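Local coordinates for 11S globulin seed storage protein (Amaranthus hypochondriacus, PDB 3QAC), which probably serves as a seed storage protein, a nutrient reservoir of the 11S globulin family built on two cupin folds, at residues Val52-Ile57 and Val159-Ile164; Leu73-Gln78 and Gly137-Met142; Val289-Pro294 and Arg306-Asn311. All blocks are in the same frame, centred on the assembly; numbering follows the deposited sequence.

How the interactions relate
Interactions 1 and 2 belong to the N-terminal cupin and share one antiparallel sheet. Along the chain 52-57 comes first, then 73-78, 137-142 and 159-164, so interaction 2 is made by the chain that runs between the two partners of interaction 1. Their centres are about 9 Å apart because strands 158-164 and 72-78 are neighbours. Interaction 3 follows later in the chain, its centre about 11 Å from that of interaction 2 and about 19 Å from that of interaction 1. Its strand 288-290 pairs with strand 138-142 at the border of the same sheet, while strand 305-310 belongs to the C-terminal cupin; the series therefore leads from one cupin into the other.

Interaction 1. Residues Val52-Ile57 and Val159-Ile164; sequences VIRRTI and VAVILI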
loop_
_atom_site.group_PDB
_atom_site.type_symbol
_atom_site.label_atom_id
_atom_site.label_comp_id
_atom_site.label_asym_id
_atom_site.label_seq_id
_atom_site.Cartn_x
_atom_site.Cartn_y
_atom_site.Cartn_z
ATOM N N VAL A 52 20.217 4.117 4.598
ATOM C CA VAL A 52 21.307 3.348 4.063
ATOM C C VAL A 52 22.352 3.192 5.151
ATOM O O VAL A 52 22.675 4.154 5.882
ATOM C CB VAL A 52 21.903 4.015 2.792
ATOM C CG1 VAL A 52 23.084 3.233 2.267
ATOM C CG2 VAL A 52 20.838 4.143 1.713
ATOM N N ILE A 53 22.835 1.966 5.291
ATOM C CA ILE A 53 24.013 1.693 6.088
ATOM C C ILE A 53 25.055 0.911 5.297
ATOM O O ILE A 53 24.760 0.280 4.271
ATOM C CB ILE A 53 23.685 0.919 7.353
ATOM C CG1 ILE A 53 23.079 -0.436 7.006
ATOM C CG2 ILE A 53 22.758 1.731 8.244
ATOM C CD1 ILE A 53 23.063 -1.395 8.200
ATOM N N ARG A 54 26.288 0.972 5.776
ATOM C CA ARG A 54 27.347 0.172 5.213
ATOM C C ARG A 54 28.051 -0.466 6.388
ATOM O O ARG A 54 28.429 0.219 7.332
ATOM C CB ARG A 54 28.292 1.029 4.379
ATOM C CG ARG A 54 29.581 0.325 3.995
ATOM C CD ARG A 54 30.441 1.194 3.091
ATOM N NE ARG A 54 30.871 2.421 3.757
ATOM C CZ ARG A 54 31.004 3.592 3.146
ATOM N NH1 ARG A 54 31.392 4.663 3.825
ATOM N NH2 ARG A 54 30.735 3.698 1.853
ATOM N N ARG A 55 28.167 -1.785 6.367
ATOM C CA ARG A 55 28.841 -2.479 7.448
ATOM C C ARG A 55 30.112 -3.045 6.896
ATOM O O ARG A 55 30.128 -3.641 5.810
ATOM C CB ARG A 55 28.002 -3.610 8.031
ATOM C CG ARG A 55 26.636 -3.191 8.551
ATOM C CD ARG A 55 25.961 -4.356 9.266
ATOM N NE ARG A 55 24.600 -4.041 9.685
ATOM C CZ ARG A 55 24.290 -3.329 10.770
ATOM N NH1 ARG A 55 25.245 -2.818 11.546
ATOM N NH2 ARG A 55 23.018 -3.103 11.068
ATOM N N THR A 56 31.181 -2.832 7.647
ATOM C CA THR A 56 32.464 -3.407 7.340
ATOM C C THR A 56 32.756 -4.382 8.451
ATOM O O THR A 56 32.947 -4.000 9.597
ATOM C CB THR A 56 33.524 -2.325 7.303
ATOM O OG1 THR A 56 33.195 -1.397 6.265
ATOM C CG2 THR A 56 34.889 -2.928 7.035
ATOM N N ILE A 57 32.732 -5.654 8.113
ATOM C CA ILE A 57 32.966 -6.694 9.088
ATOM C C ILE A 57 34.363 -7.223 8.850
ATOM O O ILE A 57 34.649 -7.790 7.787
ATOM C CB ILE A 57 31.986 -7.856 8.894
ATOM C CG1 ILE A 57 30.548 -7.340 8.868
ATOM C CG2 ILE A 57 32.186 -8.910 9.973
ATOM C CD1 ILE A 57 29.525 -8.413 8.609
ATOM N N VAL A 159 32.251 -6.290 3.151
ATOM C CA VAL A 159 31.560 -5.005 3.122
ATOM C C VAL A 159 30.218 -5.060 2.391
ATOM O O VAL A 159 30.130 -5.417 1.205
ATOM C CB VAL A 159 32.456 -3.875 2.565
ATOM C CG1 VAL A 159 31.705 -2.545 2.556
ATOM C CG2 VAL A 159 33.728 -3.757 3.389
ATOM N N ALA A 160 29.170 -4.710 3.126
ATOM C CA ALA A 160 27.820 -4.745 2.602
ATOM C C ALA A 160 27.188 -3.348 2.645
ATOM O O ALA A 160 27.275 -2.612 3.642
ATOM C CB ALA A 160 26.995 -5.747 3.382
ATOM N N VAL A 161 26.584 -2.976 1.530
ATOM C CA VAL A 161 25.870 -1.732 1.457
ATOM C C VAL A 161 24.405 -2.106 1.499
ATOM O O VAL A 161 23.897 -2.878 0.679
ATOM C CB VAL A 161 26.234 -0.933 0.197
ATOM C CG1 VAL A 161 25.432 0.333 0.126
ATOM C CG2 VAL A 161 27.728 -0.616 0.201
ATOM N N ILE A 162 23.742 -1.572 2.503
ATOM C CA ILE A 162 22.417 -2.011 2.855
ATOM C C ILE A 162 21.398 -0.904 2.668
ATOM O O ILE A 162 21.468 0.136 3.322
ATOM C CB ILE A 162 22.431 -2.495 4.298
ATOM C CG1 ILE A 162 23.477 -3.611 4.438
ATOM C CG2 ILE A 162 21.045 -2.935 4.739
ATOM C CD1 ILE A 162 23.674 -4.128 5.841
ATOM N N LEU A 163 20.468 -1.106 1.748
ATOM C CA LEU A 163 19.297 -0.252 1.701
ATOM C C LEU A 163 18.230 -0.811 2.631
ATOM O O LEU A 163 17.875 -2.006 2.556
ATOM C CB LEU A 163 18.740 -0.134 0.289
ATOM C CG LEU A 163 17.463 0.707 0.303
ATOM C CD1 LEU A 163 17.760 2.115 -0.159
ATOM C CD2 LEU A 163 16.393 0.080 -0.565
ATOM N N ILE A 164 17.730 0.053 3.510
ATOM C CA ILE A 164 16.666 -0.308 4.439
ATOM C C ILE A 164 15.415 0.455 4.068
ATOM O O ILE A 164 15.362 1.678 4.201
ATOM C CB ILE A 164 17.018 0.019 5.888
ATOM C CG1 ILE A 164 18.427 -0.478 6.225
ATOM C CG2 ILE A 164 15.979 -0.577 6.828
ATOM C CD1 ILE A 164 18.857 -0.131 7.615
#
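The guanidinium of Arg-55 meets Ile-162 obliquely, NE lying 4.0 Å from CD1 of Ile-162. Over one of its faces sits CD1 of Ile-53, 3.0 Å above the plane and offset toward the rim. The planar group can thus rest on aliphatic carbon while its charge is answered by a salt bridge from NH2 to Glu-190. Beneath it Ile-53 and Ile-162 pack tightly: CG1 of Ile-53 comes within 3.5 Å of CB of Ile-162, because CG1 stands between the backbone N and carbonyl carbon (chi1 61°). Beta-branched isoleucines fill such a place well. The backbones form two antiparallel hydrogen-bonded pairs, Ile-53 with Ile-162 and Arg-55 with Ala-160, flanking the non-hydrogen-bonded pair Arg-54 with Val-161, within the jelly-roll sheet of the N-terminal cupin; the bond from Ile-162 N to Ile-53 O is 2.8 Å. On the face carrying Val-52, Arg-54 and Thr-56, the chain of Arg-54 lies beside Val-159, its CG 3.8 Å from CG1 of Val-159, and NH1 goes on to a salt bridge with Glu-36. Thr-56 flanks the same valine, its OG1 3.8 Å from CG2 of Val-159, and CG2 of Val-52 touches CD1 of Leu-163 at 4.1 Å.

Interaction 2. Residues Leu73-Gln78 and Gly137-Met142; sequences LIYIEQ and GDIFAM
Ile-74 and Phe-140 form an antiparallel hydrogen-bonded pair, their two backbone bonds (N of each to O of the other) both 2.7 Å. Ile-76 N adds a bond to Asp-138 O, and Gly-137 N returns one to Ile-76 O at 2.9 Å. Gly-137 has backbone angles (phi 88°) at which any CB would jam against the preceding carbonyl oxygen, so glycine fits the loop position just before strand 138-142.

Among apolar contacts, the ring of Tyr-75 leads: its CD1 lies 3.5 Å from CD1 of Ile-139, and CE1 3.6 Å from CA of Gly-137, both approaching obliquely. An alanine in place of Tyr-75 would probably open a gap beside Ile-139 and Gly-137 and leave Lys-327 without its hydroxyl partner. On the other side of the sheet CB of Ile-74 meets CB of Phe-140 at 4.1 Å, and CD1 of Ile-74 reaches CE of Met-142 at 4.2 Å.

Asp-138 lies beside Ile-76 through carbon, its OD2 accepting from Arg-135 N, while Tyr-75 OH bonds to Lys-327 of the C-terminal cupin. The chemistry implies a strand pair joined by backbone bonds and apolar side chains, with the hydroxyl of Tyr-75 adding a polar link to the second cupin.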
loop_
_atom_site.group_PDB
_atom_site.type_symbol
_atom_site.label_atom_id
_atom_site.label_comp_id
_atom_site.label_asym_id
_atom_site.label_seq_id
_atom_site.Cartn_x
_atom_site.Cartn_y
_atom_site.Cartn_z
ATOM N N LEU A 73 17.751 -4.606 1.124
ATOM C CA LEU A 73 18.421 -5.003 -0.078
ATOM C C LEU A 73 19.879 -4.805 0.238
ATOM O O LEU A 73 20.300 -3.695 0.578
ATOM C CB LEU A 73 18.009 -4.080 -1.214
ATOM C CG LEU A 73 17.687 -4.759 -2.532
ATOM C CD1 LEU A 73 16.721 -5.908 -2.287
ATOM C CD2 LEU A 73 17.093 -3.749 -3.487
ATOM N N ILE A 74 20.648 -5.877 0.134
ATOM C CA ILE A 74 22.045 -5.861 0.518
ATOM C C ILE A 74 22.950 -6.114 -0.689
ATOM O O ILE A 74 22.759 -7.065 -1.441
ATOM C CB ILE A 74 22.305 -6.932 1.563
ATOM C CG1 ILE A 74 21.322 -6.759 2.729
ATOM C CG2 ILE A 74 23.735 -6.861 2.026
ATOM C CD1 ILE A 74 21.142 -7.957 3.611
ATOM N N TYR A 75 23.929 -5.246 -0.887
ATOM C CA TYR A 75 24.950 -5.502 -1.877
ATOM C C TYR A 75 26.266 -5.749 -1.160
ATOM O O TYR A 75 26.677 -4.966 -0.300
ATOM C CB TYR A 75 25.076 -4.342 -2.851
ATOM C CG TYR A 75 26.207 -4.498 -3.838
ATOM C CD1 TYR A 75 26.108 -5.382 -4.897
ATOM C CD2 TYR A 75 27.361 -3.740 -3.725
ATOM C CE1 TYR A 75 27.128 -5.528 -5.801
ATOM C CE2 TYR A 75 28.390 -3.874 -4.632
ATOM C CZ TYR A 75 28.269 -4.768 -5.664
ATOM O OH TYR A 75 29.285 -4.908 -6.572
ATOM N N ILE A 76 26.899 -6.862 -1.501
ATOM C CA ILE A 76 28.196 -7.214 -0.953
ATOM C C ILE A 76 29.218 -6.505 -1.815
ATOM O O ILE A 76 29.493 -6.920 -2.942
ATOM C CB ILE A 76 28.428 -8.731 -0.994
ATOM C CG1 ILE A 76 27.370 -9.449 -0.149
ATOM C CG2 ILE A 76 29.814 -9.078 -0.524
ATOM C CD1 ILE A 76 27.143 -8.842 1.227
ATOM N N GLU A 77 29.757 -5.409 -1.295
ATOM C CA GLU A 77 30.638 -4.567 -2.074
ATOM C C GLU A 77 31.986 -5.240 -2.173
ATOM O O GLU A 77 32.689 -5.127 -3.179
ATOM C CB GLU A 77 30.814 -3.211 -1.386
ATOM C CG GLU A 77 31.646 -2.247 -2.190
ATOM C CD GLU A 77 32.131 -1.062 -1.382
ATOM O OE1 GLU A 77 33.366 -0.931 -1.217
ATOM O OE2 GLU A 77 31.285 -0.270 -0.914
ATOM N N GLN A 78 32.339 -5.945 -1.108
ATOM C CA GLN A 78 33.678 -6.476 -0.982
ATOM C C GLN A 78 33.662 -7.690 -0.100
ATOM O O GLN A 78 32.908 -7.759 0.864
ATOM C CB GLN A 78 34.580 -5.422 -0.347
ATOM C CG GLN A 78 36.075 -5.730 -0.424
ATOM C CD GLN A 78 36.925 -4.647 0.240
ATOM O OE1 GLN A 78 37.038 -4.605 1.466
ATOM N NE2 GLN A 78 37.524 -3.769 -0.568
ATOM N N GLY A 137 29.639 -8.736 -5.253
ATOM C CA GLY A 137 28.732 -8.676 -6.376
ATOM C C GLY A 137 27.365 -9.220 -6.027
ATOM O O GLY A 137 26.435 -9.141 -6.825
ATOM N N ASP A 138 27.240 -9.785 -4.836
ATOM C CA ASP A 138 25.974 -10.360 -4.408
ATOM C C ASP A 138 24.977 -9.270 -4.055
ATOM O O ASP A 138 25.285 -8.361 -3.272
ATOM C CB ASP A 138 26.177 -11.266 -3.186
ATOM C CG ASP A 138 26.297 -12.743 -3.552
ATOM O OD1 ASP A 138 25.897 -13.138 -4.672
ATOM O OD2 ASP A 138 26.775 -13.516 -2.696
ATOM N N ILE A 139 23.788 -9.370 -4.635
ATOM C CA ILE A 139 22.623 -8.616 -4.177
ATOM C C ILE A 139 21.626 -9.542 -3.500
ATOM O O ILE A 139 20.930 -10.318 -4.151
ATOM C CB ILE A 139 21.892 -7.926 -5.318
ATOM C CG1 ILE A 139 22.789 -6.894 -5.981
ATOM C CG2 ILE A 139 20.652 -7.248 -4.788
ATOM C CD1 ILE A 139 22.673 -5.535 -5.365
ATOM N N PHE A 140 21.553 -9.418 -2.190
ATOM C CA PHE A 140 20.738 -10.244 -1.319
ATOM C C PHE A 140 19.476 -9.490 -0.822
ATOM O O PHE A 140 19.527 -8.279 -0.504
ATOM C CB PHE A 140 21.615 -10.581 -0.128
ATOM C CG PHE A 140 21.322 -11.880 0.487
ATOM C CD1 PHE A 140 22.120 -12.978 0.216
ATOM C CD2 PHE A 140 20.262 -12.020 1.348
ATOM C CE1 PHE A 140 21.861 -14.207 0.789
ATOM C CE2 PHE A 140 19.995 -13.247 1.927
ATOM C CZ PHE A 140 20.802 -14.343 1.643
ATOM N N ALA A 141 18.354 -10.203 -0.726
ATOM C CA ALA A 141 17.112 -9.615 -0.214
ATOM C C ALA A 141 16.755 -10.150 1.156
ATOM O O ALA A 141 16.591 -11.352 1.323
ATOM C CB ALA A 141 15.962 -9.873 -1.182
ATOM N N MET A 142 16.636 -9.257 2.134
ATOM C CA MET A 142 16.171 -9.603 3.476
ATOM C C MET A 142 14.721 -9.174 3.695
ATOM O O MET A 142 14.437 -7.985 3.762
ATOM C CB MET A 142 17.036 -8.908 4.540
ATOM C CG MET A 142 16.841 -9.473 5.938
ATOM S SD MET A 142 17.349 -11.215 6.026
ATOM C CE MET A 142 19.044 -11.102 5.476
#

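Interaction 3. Residues Val289-Pro294 and Arg306-Asn311; sequences VNVDDP and RLTTVN
Val-310 faces Val-289 tip to tip, CG2 to CG2 at 4.0 Å, and crosses Val-291 at about a right angle, so three valines mesh their methyls in a buried patch to which short branched residues are well suited. CG1 of Val-291 is modelled 3.3 Å from CG2 of Val-310; so short a carbon-carbon distance is doubtful in its exact value, though the two methyls clearly adjoin. Thr-308 packs on the same methyl of Val-291, its CG2 3.9 Å from CG1 of Val-291; the threonine presents a methyl here because CG2 stands anti to the backbone N.

Farther along, the guanidinium of Arg-306 carries CA of Pro-294 over one face. Its NH2 lies 3.7 Å from the carbonyl O of Val-291, and 4.3 Å from OD1 of Asp-292, beyond a salt bridge, so the attraction between these charges is probably modest. That carboxylate has its salt bridge instead with Lys-327.

The loop bearing Val-291 is shaped by its own turn, with the Asx bond as its firmer link. Asn-290 OD1 accepts from Asp-292 N at 2.9 Å, an Asx turn, inside a type I beta turn from Asn-290 to Asp-293 whose backbone bond is weak. Asparagine serves this place because its short amide can fold back on the chain, while ND2 bonds to Glu-136 O.

Outward, strand 288-290 runs beside strand 138-142 of the N-terminal cupin, and Ile-139 from that strand touches both Val-291 and Val-310. Strand 305-310 pairs with strands 299-301 and 324-330 of the C-terminal cupin, with Ala-325 and Val-329 packed against Val-310 and Arg-306 respectively, so the patch lies where the two cupin sheets meet.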
loop_
_atom_site.group_PDB
_atom_site.type_symbol
_atom_site.label_atom_id
_atom_site.label_comp_id
_atom_site.label_asym_id
_atom_site.label_seq_id
_atom_site.Cartn_x
_atom_site.Cartn_y
_atom_site.Cartn_z
ATOM N N VAL A 289 21.202 -12.724 -6.126
ATOM C CA VAL A 289 21.855 -12.955 -7.407
ATOM C C VAL A 289 23.115 -12.085 -7.508
ATOM O O VAL A 289 23.134 -10.931 -7.089
ATOM C CB VAL A 289 20.934 -12.754 -8.660
ATOM C CG1 VAL A 289 19.457 -12.724 -8.297
ATOM C CG2 VAL A 289 21.338 -11.511 -9.433
ATOM N N ASN A 290 24.179 -12.662 -8.046
ATOM C CA ASN A 290 25.417 -11.933 -8.199
ATOM C C ASN A 290 25.381 -11.103 -9.479
ATOM O O ASN A 290 25.249 -11.644 -10.578
ATOM C CB ASN A 290 26.589 -12.892 -8.200
ATOM C CG ASN A 290 27.884 -12.199 -7.951
ATOM O OD1 ASN A 290 28.347 -11.439 -8.792
ATOM N ND2 ASN A 290 28.484 -12.439 -6.787
ATOM N N VAL A 291 25.466 -9.785 -9.334
ATOM C CA VAL A 291 25.335 -8.894 -10.482
ATOM C C VAL A 291 26.673 -8.700 -11.177
ATOM O O VAL A 291 26.767 -7.987 -12.173
ATOM C CB VAL A 291 24.749 -7.518 -10.094
ATOM C CG1 VAL A 291 23.285 -7.659 -9.744
ATOM C CG2 VAL A 291 25.519 -6.935 -8.948
ATOM N N ASP A 292 27.711 -9.338 -10.650
ATOM C CA ASP A 292 29.006 -9.322 -11.325
ATOM C C ASP A 292 29.101 -10.401 -12.410
ATOM O O ASP A 292 30.115 -10.528 -13.097
ATOM C CB ASP A 292 30.136 -9.439 -10.311
ATOM C CG ASP A 292 30.446 -8.116 -9.662
ATOM O OD1 ASP A 292 29.982 -7.101 -10.231
ATOM O OD2 ASP A 292 31.156 -8.084 -8.622
ATOM N N ASP A 293 28.023 -11.156 -12.574
ATOM C CA ASP A 293 27.991 -12.222 -13.556
ATOM C C ASP A 293 27.694 -11.617 -14.922
ATOM O O ASP A 293 26.541 -11.337 -15.247
ATOM C CB ASP A 293 26.933 -13.246 -13.159
ATOM C CG ASP A 293 26.836 -14.415 -14.135
ATOM O OD1 ASP A 293 27.248 -14.270 -15.312
ATOM O OD2 ASP A 293 26.327 -15.482 -13.719
ATOM N N PRO A 294 28.736 -11.445 -15.746
ATOM C CA PRO A 294 28.571 -10.697 -16.995
ATOM C C PRO A 294 27.541 -11.308 -17.945
ATOM O O PRO A 294 27.000 -10.570 -18.776
ATOM C CB PRO A 294 29.978 -10.719 -17.613
ATOM C CG PRO A 294 30.901 -11.098 -16.488
ATOM C CD PRO A 294 30.089 -12.006 -15.620
ATOM N N ARG A 306 28.217 -2.085 -18.862
ATOM C CA ARG A 306 27.051 -2.934 -18.710
ATOM C C ARG A 306 26.121 -2.528 -17.563
ATOM O O ARG A 306 26.498 -1.799 -16.622
ATOM C CB ARG A 306 27.467 -4.398 -18.552
ATOM C CG ARG A 306 28.318 -4.660 -17.347
ATOM C CD ARG A 306 28.329 -6.134 -17.025
ATOM N NE ARG A 306 29.653 -6.588 -16.612
ATOM C CZ ARG A 306 30.075 -6.651 -15.349
ATOM N NH1 ARG A 306 31.306 -7.084 -15.088
ATOM N NH2 ARG A 306 29.276 -6.281 -14.345
ATOM N N LEU A 307 24.900 -3.030 -17.659
ATOM C CA LEU A 307 23.871 -2.780 -16.683
ATOM C C LEU A 307 23.267 -4.134 -16.378
ATOM O O LEU A 307 22.984 -4.906 -17.283
ATOM C CB LEU A 307 22.840 -1.830 -17.279
ATOM C CG LEU A 307 21.804 -1.204 -16.374
ATOM C CD1 LEU A 307 22.491 -0.315 -15.315
ATOM C CD2 LEU A 307 20.856 -0.403 -17.232
ATOM N N THR A 308 23.107 -4.443 -15.102
ATOM C CA THR A 308 22.596 -5.743 -14.699
ATOM C C THR A 308 21.506 -5.541 -13.676
ATOM O O THR A 308 21.742 -4.934 -12.632
ATOM C CB THR A 308 23.704 -6.611 -14.094
ATOM O OG1 THR A 308 24.695 -6.867 -15.089
ATOM C CG2 THR A 308 23.146 -7.928 -13.607
ATOM N N THR A 309 20.306 -6.023 -13.980
ATOM C CA THR A 309 19.173 -5.775 -13.098
ATOM C C THR A 309 18.846 -6.962 -12.215
ATOM O O THR A 309 18.952 -8.109 -12.628
ATOM C CB THR A 309 17.908 -5.359 -13.864
ATOM O OG1 THR A 309 17.410 -6.480 -14.603
ATOM C CG2 THR A 309 18.212 -4.231 -14.816
ATOM N N VAL A 310 18.484 -6.669 -10.972
ATOM C CA VAL A 310 17.890 -7.660 -10.100
ATOM C C VAL A 310 16.458 -7.233 -9.855
ATOM O O VAL A 310 16.201 -6.168 -9.270
ATOM C CB VAL A 310 18.585 -7.722 -8.753
ATOM C CG1 VAL A 310 18.091 -8.936 -7.976
ATOM C CG2 VAL A 310 20.067 -7.775 -8.947
ATOM N N ASN A 311 15.536 -8.059 -10.325
ATOM C CA ASN A 311 14.119 -7.854 -10.089
ATOM C C ASN A 311 13.434 -9.177 -9.770
ATOM O O ASN A 311 14.074 -10.115 -9.328
ATOM C CB ASN A 311 13.461 -7.146 -11.269
ATOM C CG ASN A 311 13.576 -7.932 -12.574
ATOM O OD1 ASN A 311 13.804 -9.141 -12.574
ATOM N ND2 ASN A 311 13.410 -7.235 -13.692
#